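Local coordinates for predicted protein (Acinetobacter sp. RUH2624, PDB 4MEA) that hydrolyses epoxides as a secreted alpha/beta-hydrolase of the Cif virulence-factor family, at residues 61-66 with 79-84; 72-77 with 306-311; 86-91 with 121-126; 128-133 with 142-147. All coordinates share one frame; numbering follows the deposited sequence.

Interaction 1 of 4, residues 61-66 with 79-84; sequences IVFIHG and LSYMKD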
loop_
_atom_site.group_PDB
_atom_site.type_symbol
_atom_site.label_atom_id
_atom_site.label_comp_id
_atom_site.label_asym_id
_atom_site.label_seq_id
_atom_site.Cartn_x
_atom_site.Cartn_y
_atom_site.Cartn_z
ATOM N N ILE A 61 14.074 12.717 30.553
ATOM C CA ILE A 61 13.908 12.589 29.118
ATOM C C ILE A 61 12.910 11.466 28.879
ATOM O O ILE A 61 13.123 10.335 29.310
ATOM C CB ILE A 61 15.232 12.259 28.424
ATOM C CG1 ILE A 61 16.348 13.162 28.957
ATOM C CG2 ILE A 61 15.090 12.401 26.905
ATOM C CD1 ILE A 61 17.719 12.780 28.481
ATOM N N VAL A 62 11.812 11.792 28.207
ATOM C CA VAL A 62 10.789 10.801 27.891
ATOM C C VAL A 62 10.935 10.381 26.420
ATOM O O VAL A 62 11.019 11.234 25.540
ATOM C CB VAL A 62 9.382 11.360 28.190
ATOM C CG1 VAL A 62 8.288 10.390 27.723
ATOM C CG2 VAL A 62 9.249 11.681 29.687
ATOM N N PHE A 63 11.009 9.072 26.173
ATOM C CA PHE A 63 11.221 8.524 24.824
ATOM C C PHE A 63 10.000 7.738 24.380
ATOM O O PHE A 63 9.547 6.841 25.091
ATOM C CB PHE A 63 12.412 7.562 24.784
ATOM C CG PHE A 63 13.729 8.171 25.187
ATOM C CD1 PHE A 63 14.558 8.754 24.239
ATOM C CD2 PHE A 63 14.162 8.107 26.504
ATOM C CE1 PHE A 63 15.790 9.297 24.609
ATOM C CE2 PHE A 63 15.392 8.647 26.881
ATOM C CZ PHE A 63 16.202 9.243 25.933
ATOM N N ILE A 64 9.502 8.045 23.188
ATOM C CA ILE A 64 8.303 7.409 22.652
ATOM C C ILE A 64 8.573 6.727 21.300
ATOM O O ILE A 64 8.838 7.397 20.290
ATOM C CB ILE A 64 7.168 8.432 22.473
ATOM C CG1 ILE A 64 6.910 9.196 23.782
ATOM C CG2 ILE A 64 5.902 7.734 21.982
ATOM C CD1 ILE A 64 6.326 8.313 24.919
ATOM N N HIS A 65 8.483 5.398 21.287
ATOM C CA HIS A 65 8.738 4.596 20.088
ATOM C C HIS A 65 7.595 4.674 19.078
ATOM O O HIS A 65 6.576 5.328 19.317
ATOM C CB HIS A 65 8.914 3.127 20.501
ATOM C CG HIS A 65 7.627 2.453 20.869
ATOM N ND1 HIS A 65 6.829 1.816 19.942
ATOM C CD2 HIS A 65 6.981 2.351 22.056
ATOM C CE1 HIS A 65 5.754 1.338 20.544
ATOM N NE2 HIS A 65 5.823 1.647 21.828
ATOM N N GLY A 66 7.762 3.979 17.956
ATOM C CA GLY A 66 6.712 3.862 16.956
ATOM C C GLY A 66 6.525 2.440 16.453
ATOM O O GLY A 66 6.849 1.476 17.155
ATOM N N LEU A 79 20.605 3.953 28.683
ATOM C CA LEU A 79 21.766 3.572 29.474
ATOM C C LEU A 79 22.839 4.658 29.431
ATOM O O LEU A 79 23.506 4.935 30.433
ATOM C CB LEU A 79 22.321 2.222 29.003
ATOM C CG LEU A 79 21.411 1.022 29.306
ATOM C CD1 LEU A 79 21.954 -0.252 28.684
ATOM C CD2 LEU A 79 21.248 0.848 30.800
ATOM N N SER A 80 22.968 5.291 28.272
ATOM C CA SER A 80 23.957 6.342 28.067
ATOM C C SER A 80 23.652 7.594 28.882
ATOM O O SER A 80 24.560 8.319 29.281
ATOM C CB SER A 80 24.042 6.715 26.584
ATOM O OG SER A 80 24.519 5.637 25.805
ATOM N N TYR A 81 22.371 7.851 29.128
ATOM C CA TYR A 81 21.974 9.095 29.789
ATOM C C TYR A 81 21.624 8.966 31.275
ATOM O O TYR A 81 21.572 9.969 31.993
ATOM C CB TYR A 81 20.800 9.743 29.050
ATOM C CG TYR A 81 21.131 10.235 27.654
ATOM C CD1 TYR A 81 22.448 10.355 27.226
ATOM C CD2 TYR A 81 20.123 10.583 26.764
ATOM C CE1 TYR A 81 22.749 10.811 25.944
ATOM C CE2 TYR A 81 20.414 11.042 25.486
ATOM C CZ TYR A 81 21.725 11.156 25.082
ATOM O OH TYR A 81 22.004 11.612 23.809
ATOM N N MET A 82 21.392 7.747 31.745
ATOM C CA MET A 82 20.797 7.578 33.072
ATOM C C MET A 82 21.678 8.067 34.224
ATOM O O MET A 82 21.172 8.382 35.300
ATOM C CB MET A 82 20.337 6.137 33.305
ATOM C CG MET A 82 21.441 5.097 33.243
ATOM S SD MET A 82 20.780 3.467 33.638
ATOM C CE MET A 82 22.308 2.540 33.739
ATOM N N LYS A 83 22.985 8.136 34.001
ATOM C CA LYS A 83 23.892 8.679 35.009
ATOM C C LYS A 83 23.529 10.125 35.355
ATOM O O LYS A 83 23.626 10.539 36.513
ATOM C CB LYS A 83 25.345 8.608 34.531
ATOM C CG LYS A 83 25.619 9.427 33.273
ATOM C CD LYS A 83 27.074 9.348 32.841
ATOM C CE LYS A 83 27.289 10.081 31.524
ATOM N NZ LYS A 83 28.706 10.018 31.068
ATOM N N ASP A 84 23.102 10.884 34.350
ATOM C CA ASP A 84 22.877 12.322 34.509
ATOM C C ASP A 84 21.413 12.712 34.387
ATOM O O ASP A 84 21.070 13.873 34.594
ATOM C CB ASP A 84 23.661 13.106 33.452
ATOM C CG ASP A 84 25.156 13.019 33.643
ATOM O OD1 ASP A 84 25.603 12.932 34.806
ATOM O OD2 ASP A 84 25.886 13.045 32.627
#
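Tyr81 brings CD2 of its ring against Ile61 and Phe63, and the closest approach of each falls on that one atom. Ile61 CD1 comes to 3.7 Å from Tyr81 CD2, the two side chains crossing at about a right angle. Phe63 CZ stands 4.2 Å from Tyr81 CD2, which lies at the edge of the phenylalanine ring, near its plane. The first torsion of Ile61 (chi1 -46°) sets CG1 opposite the carbonyl carbon; chi2 near 172° then extends CD1 toward the tyrosine. In topology this is the strand-to-helix half of a beta-alpha-beta unit, with strand 61-64, helix 75-81 and strand 87-90 in sequence, part of the parallel core of the alpha/beta hydrolase fold. Ile61 and Phe63 are alternate residues of the strand and point to the same side, where the helix lies. The far end of Tyr81 is held by helix 307-323, where its OH hydrogen-bonds to Ser320 OG, and Phe324 meets its ring edge-to-face. Beyond the strand, His65 ND1 donates to Gly66 O at 2.8 Å, the acceptor lying in the imidazole plane.

Interaction 2 of 4, residues 72-77 with 306-311; sequences KMWEPV and WMVEEN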
loop_
_atom_site.group_PDB
_atom_site.type_symbol
_atom_site.label_atom_id
_atom_site.label_comp_id
_atom_site.label_asym_id
_atom_site.label_seq_id
_atom_site.Cartn_x
_atom_site.Cartn_y
_atom_site.Cartn_z
ATOM N N LYS A 72 11.918 -0.727 23.998
ATOM C CA LYS A 72 13.227 -1.367 23.817
ATOM C C LYS A 72 14.152 -0.642 22.840
ATOM O O LYS A 72 15.374 -0.708 22.980
ATOM C CB LYS A 72 13.038 -2.829 23.379
ATOM C CG LYS A 72 14.326 -3.640 23.179
ATOM C CD LYS A 72 15.002 -3.951 24.516
ATOM C CE LYS A 72 16.106 -4.981 24.345
ATOM N NZ LYS A 72 16.696 -5.338 25.664
ATOM N N MET A 73 13.584 0.064 21.862
ATOM C CA MET A 73 14.412 0.710 20.847
ATOM C C MET A 73 15.296 1.773 21.480
ATOM O O MET A 73 16.334 2.130 20.937
ATOM C CB MET A 73 13.563 1.323 19.723
ATOM C CG MET A 73 12.723 2.550 20.127
ATOM S SD MET A 73 12.224 3.515 18.663
ATOM C CE MET A 73 13.736 4.405 18.277
ATOM N N TRP A 74 14.890 2.263 22.646
ATOM C CA TRP A 74 15.610 3.355 23.292
ATOM C C TRP A 74 16.702 2.905 24.274
ATOM O O TRP A 74 17.511 3.716 24.712
ATOM C CB TRP A 74 14.620 4.271 24.009
ATOM C CG TRP A 74 13.553 4.847 23.111
ATOM C CD1 TRP A 74 12.216 4.550 23.129
ATOM C CD2 TRP A 74 13.734 5.823 22.078
ATOM N NE1 TRP A 74 11.555 5.283 22.162
ATOM C CE2 TRP A 74 12.464 6.075 21.508
ATOM C CE3 TRP A 74 14.842 6.514 21.580
ATOM C CZ2 TRP A 74 12.277 6.985 20.461
ATOM C CZ3 TRP A 74 14.653 7.423 20.544
ATOM C CH2 TRP A 74 13.383 7.647 19.996
ATOM N N GLU A 75 16.737 1.617 24.600
ATOM C CA GLU A 75 17.590 1.126 25.690
ATOM C C GLU A 75 19.044 1.638 25.684
ATOM O O GLU A 75 19.546 2.092 26.715
ATOM C CB GLU A 75 17.554 -0.406 25.784
ATOM C CG GLU A 75 18.175 -0.957 27.074
ATOM C CD GLU A 75 18.144 -2.473 27.157
ATOM O OE1 GLU A 75 18.226 -3.136 26.104
ATOM O OE2 GLU A 75 18.018 -3.004 28.284
ATOM N N PRO A 76 19.731 1.562 24.537
ATOM C CA PRO A 76 21.132 2.004 24.578
ATOM C C PRO A 76 21.282 3.495 24.893
ATOM O O PRO A 76 22.239 3.875 25.568
ATOM C CB PRO A 76 21.667 1.662 23.178
ATOM C CG PRO A 76 20.468 1.388 22.341
ATOM C CD PRO A 76 19.378 0.928 23.254
ATOM N N VAL A 77 20.343 4.320 24.431
ATOM C CA VAL A 77 20.362 5.749 24.742
ATOM C C VAL A 77 20.032 5.986 26.209
ATOM O O VAL A 77 20.636 6.839 26.866
ATOM C CB VAL A 77 19.352 6.541 23.879
ATOM C CG1 VAL A 77 19.419 8.035 24.205
ATOM C CG2 VAL A 77 19.607 6.293 22.396
ATOM N N TRP A 306 15.520 2.744 11.366
ATOM C CA TRP A 306 15.662 2.225 12.726
ATOM C C TRP A 306 16.928 2.821 13.335
ATOM O O TRP A 306 17.948 2.143 13.487
ATOM C CB TRP A 306 15.692 0.691 12.696
ATOM C CG TRP A 306 14.660 0.144 11.745
ATOM C CD1 TRP A 306 14.883 -0.434 10.532
ATOM C CD2 TRP A 306 13.237 0.169 11.924
ATOM N NE1 TRP A 306 13.689 -0.786 9.946
ATOM C CE2 TRP A 306 12.662 -0.427 10.779
ATOM C CE3 TRP A 306 12.391 0.638 12.940
ATOM C CZ2 TRP A 306 11.283 -0.573 10.623
ATOM C CZ3 TRP A 306 11.009 0.493 12.783
ATOM C CH2 TRP A 306 10.473 -0.105 11.629
ATOM N N MET A 307 16.837 4.099 13.695
ATOM C CA MET A 307 18.017 4.943 13.837
ATOM C C MET A 307 18.935 4.577 14.995
ATOM O O MET A 307 20.149 4.701 14.877
ATOM C CB MET A 307 17.609 6.412 13.920
ATOM C CG MET A 307 16.852 6.907 12.684
ATOM S SD MET A 307 16.340 8.626 12.876
ATOM C CE MET A 307 17.921 9.460 12.962
ATOM N N VAL A 308 18.359 4.132 16.109
ATOM C CA VAL A 308 19.161 3.705 17.250
ATOM C C VAL A 308 19.816 2.326 17.024
ATOM O O VAL A 308 20.982 2.122 17.381
ATOM C CB VAL A 308 18.338 3.734 18.561
ATOM C CG1 VAL A 308 19.172 3.228 19.734
ATOM C CG2 VAL A 308 17.837 5.157 18.821
ATOM N N GLU A 309 19.090 1.391 16.417
ATOM C CA GLU A 309 19.700 0.113 16.028
ATOM C C GLU A 309 20.907 0.335 15.102
ATOM O O GLU A 309 21.966 -0.248 15.302
ATOM C CB GLU A 309 18.689 -0.813 15.329
ATOM C CG GLU A 309 17.553 -1.349 16.205
ATOM C CD GLU A 309 17.967 -2.535 17.075
ATOM O OE1 GLU A 309 17.064 -3.189 17.649
ATOM O OE2 GLU A 309 19.185 -2.813 17.184
ATOM N N GLU A 310 20.744 1.194 14.098
ATOM C CA GLU A 310 21.751 1.357 13.042
ATOM C C GLU A 310 22.856 2.381 13.339
ATOM O O GLU A 310 23.936 2.335 12.747
ATOM C CB GLU A 310 21.068 1.735 11.732
ATOM C CG GLU A 310 19.889 0.861 11.357
ATOM C CD GLU A 310 19.268 1.302 10.054
ATOM O OE1 GLU A 310 20.032 1.511 9.090
ATOM O OE2 GLU A 310 18.025 1.465 9.997
ATOM N N ASN A 311 22.593 3.310 14.243
ATOM C CA ASN A 311 23.517 4.422 14.439
ATOM C C ASN A 311 23.269 5.079 15.791
ATOM O O ASN A 311 22.951 6.264 15.873
ATOM C CB ASN A 311 23.377 5.430 13.286
ATOM C CG ASN A 311 24.531 6.427 13.220
ATOM O OD1 ASN A 311 25.439 6.398 14.049
ATOM N ND2 ASN A 311 24.500 7.313 12.217
#
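Val308 reaches segment 72-77 with its CB and both methyls, and the CA atoms of Met73 and Val308, 6.7 Å apart, are the nearest across the contact. Starting at the branch point, Val308 CB lies 3.5 Å from Met73 O, so the valine is pressed on a backbone carbonyl before its methyls begin. CG1, set opposite the backbone N (chi1 178°), is closer still: 3.3 Å from Met73 O, and 3.4 Å from Pro76 CG, a carbon pair tighter than ordinary van der Waals contact. CG2, beside the backbone N, turns to Met73, Trp74 and Val77. It meets Met73 CE at 4.2 Å and Trp74 CZ3 at 4.3 Å, while Val77 CG2 is 4.1 Å from both valine methyls. Met73 CE is itself laid over one face of the Trp74 indole, offset toward the rim, so the methionine methyl serves two neighbours. Helix 307-323 starts right after Trp306, its N-cap residue, and here its first turn docks on the start of helix 75-81. In alpha/beta hydrolases the last core strand is followed by such a C-terminal helix. Glu310 bonds back to this start: OE2 accepts from Trp306 N at 3.1 Å, and OE1 from Gly213, Lys214 and Gly304 backbone nitrogens. Across the interface itself the partners are methyl, methylene and aromatic carbons plus one carbonyl oxygen, which is consistent with close fit and burial of apolar surface, rather than directed polar bonds, holding these helix starts together.

Interaction 3 of 4, residues 86-91 with 121-126; sequences KVIAID and KIAGKG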
loop_
_atom_site.group_PDB
_atom_site.type_symbol
_atom_site.label_atom_id
_atom_site.label_comp_id
_atom_site.label_asym_id
_atom_site.label_seq_id
_atom_site.Cartn_x
_atom_site.Cartn_y
_atom_site.Cartn_z
ATOM N N LYS A 86 17.051 11.331 34.611
ATOM C CA LYS A 86 15.936 10.406 34.677
ATOM C C LYS A 86 15.586 10.115 33.217
ATOM O O LYS A 86 15.507 11.038 32.402
ATOM C CB LYS A 86 14.751 11.053 35.385
ATOM C CG LYS A 86 13.531 10.165 35.496
ATOM C CD LYS A 86 13.737 9.106 36.564
ATOM C CE LYS A 86 12.438 8.409 36.917
ATOM N NZ LYS A 86 12.638 7.407 37.995
ATOM N N VAL A 87 15.427 8.839 32.879
ATOM C CA VAL A 87 15.083 8.453 31.509
ATOM C C VAL A 87 13.875 7.518 31.542
ATOM O O VAL A 87 13.833 6.571 32.324
ATOM C CB VAL A 87 16.277 7.803 30.749
ATOM C CG1 VAL A 87 17.376 8.826 30.492
ATOM C CG2 VAL A 87 16.846 6.596 31.522
ATOM N N ILE A 88 12.896 7.801 30.690
ATOM C CA ILE A 88 11.621 7.095 30.719
ATOM C C ILE A 88 11.216 6.733 29.299
ATOM O O ILE A 88 11.132 7.604 28.437
ATOM C CB ILE A 88 10.519 7.985 31.338
ATOM C CG1 ILE A 88 10.907 8.403 32.761
ATOM C CG2 ILE A 88 9.174 7.263 31.324
ATOM C CD1 ILE A 88 10.124 9.586 33.287
ATOM N N ALA A 89 10.990 5.447 29.046
ATOM C CA ALA A 89 10.530 5.011 27.730
ATOM C C ALA A 89 9.212 4.272 27.898
ATOM O O ALA A 89 9.134 3.272 28.616
ATOM C CB ALA A 89 11.576 4.125 27.049
ATOM N N ILE A 90 8.174 4.787 27.249
ATOM C CA ILE A 90 6.825 4.266 27.408
ATOM C C ILE A 90 6.380 3.523 26.154
ATOM O O ILE A 90 6.607 3.994 25.035
ATOM C CB ILE A 90 5.830 5.427 27.668
ATOM C CG1 ILE A 90 6.280 6.258 28.875
ATOM C CG2 ILE A 90 4.406 4.891 27.845
ATOM C CD1 ILE A 90 5.546 7.599 29.004
ATOM N N ASP A 91 5.746 2.367 26.345
ATOM C CA ASP A 91 5.095 1.649 25.253
ATOM C C ASP A 91 3.810 2.371 24.837
ATOM O O ASP A 91 2.939 2.616 25.674
ATOM C CB ASP A 91 4.742 0.218 25.676
ATOM C CG ASP A 91 5.944 -0.698 25.702
ATOM O OD1 ASP A 91 6.990 -0.315 25.131
ATOM O OD2 ASP A 91 5.836 -1.809 26.279
ATOM N N LYS A 121 2.960 11.882 36.049
ATOM C CA LYS A 121 3.120 11.064 37.257
ATOM C C LYS A 121 4.493 10.401 37.345
ATOM O O LYS A 121 5.086 10.327 38.426
ATOM C CB LYS A 121 1.997 10.023 37.364
ATOM C CG LYS A 121 0.645 10.640 37.694
ATOM C CD LYS A 121 -0.513 9.895 37.046
ATOM C CE LYS A 121 -1.063 8.796 37.939
ATOM N NZ LYS A 121 -2.263 8.155 37.323
ATOM N N ILE A 122 5.010 9.927 36.216
ATOM C CA ILE A 122 6.293 9.224 36.226
ATOM C C ILE A 122 7.461 10.203 36.261
ATOM O O ILE A 122 8.443 9.989 36.972
ATOM C CB ILE A 122 6.464 8.334 34.985
ATOM C CG1 ILE A 122 5.343 7.304 34.895
ATOM C CG2 ILE A 122 7.819 7.644 35.006
ATOM C CD1 ILE A 122 5.217 6.695 33.500
ATOM N N ALA A 123 7.348 11.274 35.485
ATOM C CA ALA A 123 8.461 12.192 35.286
ATOM C C ALA A 123 8.439 13.295 36.332
ATOM O O ALA A 123 9.485 13.813 36.715
ATOM C CB ALA A 123 8.429 12.788 33.873
ATOM N N GLY A 124 7.242 13.645 36.791
ATOM C CA GLY A 124 7.100 14.688 37.789
ATOM C C GLY A 124 6.707 16.011 37.167
ATOM O O GLY A 124 6.285 16.062 36.009
ATOM N N LYS A 125 6.868 17.089 37.928
ATOM C CA LYS A 125 6.336 18.392 37.533
ATOM C C LYS A 125 7.179 19.156 36.508
ATOM O O LYS A 125 6.773 20.225 36.040
ATOM C CB LYS A 125 6.055 19.239 38.776
ATOM C CG LYS A 125 4.897 18.690 39.596
ATOM C CD LYS A 125 4.727 19.415 40.912
ATOM C CE LYS A 125 3.340 19.158 41.474
ATOM N NZ LYS A 125 2.286 19.634 40.527
ATOM N N GLY A 126 8.341 18.609 36.158
ATOM C CA GLY A 126 9.093 19.095 35.011
ATOM C C GLY A 126 10.076 20.211 35.301
ATOM O O GLY A 126 10.303 20.543 36.457
HETATM O O HOH W 1 9.640 7.949 38.342
#
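Ile88 and Ile122 share one rotamer, chi1 -59° and chi2 162°, which puts CG2 of each across from its own backbone N and extends the CG1-CD1 arm. The pair joins strand 87-90 to the end of helix 108-123, which in this alpha/beta hydrolase fold leads on to strand 128-133. Alternation of the strand separates its two sides: Ile88 faces helix 108-123, whereas Val87 and Ala89 touch helix 75-81. A single methyl of the helix, Ile122 CG2, fits into the branched isoleucine, lying 3.5 Å from Ile88 CD1, a tight pair, and 3.9 Å from both Ile88 CG1 and Ile88 CG2. The same Ile88 CD1 also rests 3.7 Å from Ala123 CB, so its tip is shared between successive helix residues. Gly124 then leaves the helix with positive phi, 99°. At the more open margin, Lys86 NZ is engaged chiefly by a salt bridge to Glu53 OE2. A water completes the link to the helix end: it donates to Ile122 O at 2.7 Å and accepts a weak bond from Lys86 NZ at 3.1 Å.

Interaction 4 of 4, residues 128-133 with 142-147; sequences IYYVSH and PLVANN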
loop_
_atom_site.group_PDB
_atom_site.type_symbol
_atom_site.label_atom_id
_atom_site.label_comp_id
_atom_site.label_asym_id
_atom_site.label_seq_id
_atom_site.Cartn_x
_atom_site.Cartn_y
_atom_site.Cartn_z
ATOM N N ILE A 128 10.837 18.713 31.206
ATOM C CA ILE A 128 11.447 17.490 30.703
ATOM C C ILE A 128 11.812 17.690 29.250
ATOM O O ILE A 128 11.401 18.672 28.629
ATOM C CB ILE A 128 10.470 16.292 30.767
ATOM C CG1 ILE A 128 9.332 16.484 29.753
ATOM C CG2 ILE A 128 9.944 16.093 32.191
ATOM C CD1 ILE A 128 8.366 15.314 29.649
ATOM N N TYR A 129 12.587 16.756 28.713
ATOM C CA TYR A 129 12.847 16.715 27.280
ATOM C C TYR A 129 12.032 15.557 26.709
ATOM O O TYR A 129 11.822 14.554 27.394
ATOM C CB TYR A 129 14.334 16.505 27.010
ATOM C CG TYR A 129 15.226 17.603 27.551
ATOM C CD1 TYR A 129 14.941 18.938 27.315
ATOM C CD2 TYR A 129 16.358 17.300 28.295
ATOM C CE1 TYR A 129 15.759 19.942 27.805
ATOM C CE2 TYR A 129 17.181 18.295 28.790
ATOM C CZ TYR A 129 16.878 19.616 28.541
ATOM O OH TYR A 129 17.694 20.612 29.031
ATOM N N TYR A 130 11.580 15.702 25.465
ATOM C CA TYR A 130 10.673 14.744 24.839
ATOM C C TYR A 130 11.247 14.296 23.491
ATOM O O TYR A 130 11.575 15.122 22.633
ATOM C CB TYR A 130 9.298 15.392 24.644
ATOM C CG TYR A 130 8.157 14.443 24.348
ATOM C CD1 TYR A 130 7.365 13.939 25.379
ATOM C CD2 TYR A 130 7.838 14.080 23.039
ATOM C CE1 TYR A 130 6.298 13.086 25.121
ATOM C CE2 TYR A 130 6.766 13.215 22.770
ATOM C CZ TYR A 130 5.998 12.728 23.819
ATOM O OH TYR A 130 4.926 11.876 23.580
ATOM N N VAL A 131 11.388 12.984 23.324
ATOM C CA VAL A 131 12.047 12.411 22.154
ATOM C C VAL A 131 11.115 11.354 21.570
ATOM O O VAL A 131 10.691 10.431 22.276
ATOM C CB VAL A 131 13.429 11.795 22.526
ATOM C CG1 VAL A 131 14.085 11.127 21.316
ATOM C CG2 VAL A 131 14.356 12.863 23.113
ATOM N N SER A 132 10.782 11.499 20.289
ATOM C CA SER A 132 9.767 10.656 19.658
ATOM C C SER A 132 10.265 10.073 18.329
ATOM O O SER A 132 11.077 10.698 17.651
ATOM C CB SER A 132 8.502 11.494 19.443
ATOM O OG SER A 132 7.552 10.816 18.654
ATOM N N HIS A 133 9.781 8.880 17.964
ATOM C CA HIS A 133 10.176 8.223 16.711
ATOM C C HIS A 133 8.987 7.539 16.033
ATOM O O HIS A 133 8.148 6.950 16.709
ATOM C CB HIS A 133 11.286 7.192 16.972
ATOM C CG HIS A 133 11.774 6.486 15.738
ATOM N ND1 HIS A 133 11.556 5.144 15.513
ATOM C CD2 HIS A 133 12.500 6.929 14.682
ATOM C CE1 HIS A 133 12.112 4.792 14.367
ATOM N NE2 HIS A 133 12.690 5.857 13.841
ATOM N N PRO A 142 -0.027 16.932 19.678
ATOM C CA PRO A 142 -0.842 17.730 20.602
ATOM C C PRO A 142 -0.259 17.747 22.010
ATOM O O PRO A 142 -0.329 18.781 22.664
ATOM C CB PRO A 142 -2.197 17.017 20.582
ATOM C CG PRO A 142 -2.241 16.389 19.207
ATOM C CD PRO A 142 -0.835 15.925 18.967
ATOM N N LEU A 143 0.316 16.635 22.461
ATOM C CA LEU A 143 0.986 16.608 23.762
ATOM C C LEU A 143 2.063 17.690 23.841
ATOM O O LEU A 143 2.091 18.501 24.778
ATOM C CB LEU A 143 1.598 15.225 24.034
ATOM C CG LEU A 143 2.261 14.999 25.402
ATOM C CD1 LEU A 143 2.195 13.535 25.804
ATOM C CD2 LEU A 143 3.702 15.492 25.420
ATOM N N VAL A 144 2.950 17.709 22.851
ATOM C CA VAL A 144 4.040 18.679 22.825
ATOM C C VAL A 144 3.557 20.120 22.648
ATOM O O VAL A 144 3.968 21.015 23.390
ATOM C CB VAL A 144 5.069 18.331 21.725
ATOM C CG1 VAL A 144 6.096 19.454 21.575
ATOM C CG2 VAL A 144 5.751 17.000 22.052
ATOM N N ALA A 145 2.693 20.340 21.662
ATOM C CA ALA A 145 2.175 21.676 21.371
ATOM C C ALA A 145 1.375 22.274 22.537
ATOM O O ALA A 145 1.458 23.469 22.796
ATOM C CB ALA A 145 1.327 21.656 20.106
ATOM N N ASN A 146 0.598 21.446 23.234
ATOM C CA ASN A 146 -0.230 21.945 24.327
ATOM C C ASN A 146 0.495 22.055 25.665
ATOM O O ASN A 146 -0.060 22.580 26.632
ATOM C CB ASN A 146 -1.479 21.074 24.494
ATOM C CG ASN A 146 -2.492 21.308 23.400
ATOM O OD1 ASN A 146 -2.605 22.415 22.880
ATOM N ND2 ASN A 146 -3.228 20.263 23.034
ATOM N N ASN A 147 1.723 21.548 25.727
ATOM C CA ASN A 147 2.467 21.522 26.986
ATOM C C ASN A 147 3.856 22.123 26.872
ATOM O O ASN A 147 4.804 21.673 27.521
ATOM C CB ASN A 147 2.544 20.100 27.546
ATOM C CG ASN A 147 1.183 19.556 27.933
ATOM O OD1 ASN A 147 0.679 19.850 29.017
ATOM N ND2 ASN A 147 0.575 18.764 27.047
#
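The ring of Tyr130 receives Leu143 and Val144 from helix 136-146 on the same side of its plane, each crossing it obliquely but over a different part. Val144 CG2 makes an off-centre CH-pi contact, 4.2 Å from the ring centroid and 29° off the normal. Its closest ring atom is Tyr130 CD2, at 3.7 Å. Leu143 approaches the other half: Leu143 CD2 is 3.6 Å from Tyr130 CE1, and Leu143 CD1 comes to 3.9 Å from Tyr130 OH. The two helix residues therefore divide the ring between its CD2 and CE1 sides. Tyr130 is directed at the helix by a first torsion of -165°, with CG trans to the backbone N. Its hydroxyl hydrogen-bonds to Ser140 OG, one turn earlier in the same helix, which fixes the ring at its far end as well. Where the helix finishes, Asn147 ND2 turns back and donates to Leu143 O at 2.7 Å, nearly straight (165°), in the carbonyl plane and on a lone pair. Strand 128-133 and helix 136-146 begin a beta-alpha-beta unit closed by strand 151-157; the short turn between them is where alpha/beta hydrolases usually carry the nucleophile elbow. Tyr130 also touches Ile64 and Ile151 of the flanking strands and Ile119 of helix 108-123, while Pro142 packs on that same helix.

Overall arrangement
Along the chain, interaction 1 opens at 61-66, interaction 2 opens at 72-77, and interaction 1 closes at 79-84, so these two cross and share helix 75-81. Interaction 3 (86-91 with 121-126) and interaction 4 (128-133 with 142-147) follow in series, both nested in the long loop that interaction 2 closes only at 306-311. Interactions 1, 3 and 4 each fasten a helix to the central sheet, whose strands 87-90, 61-64 and 128-133 are neighbours, joined by probable hydrogen bonds such as Phe63 N to Ile88 O. Interaction 2 instead brings the C-terminal helix against helix 75-81, and Trp74 meets residues of all three other contacts.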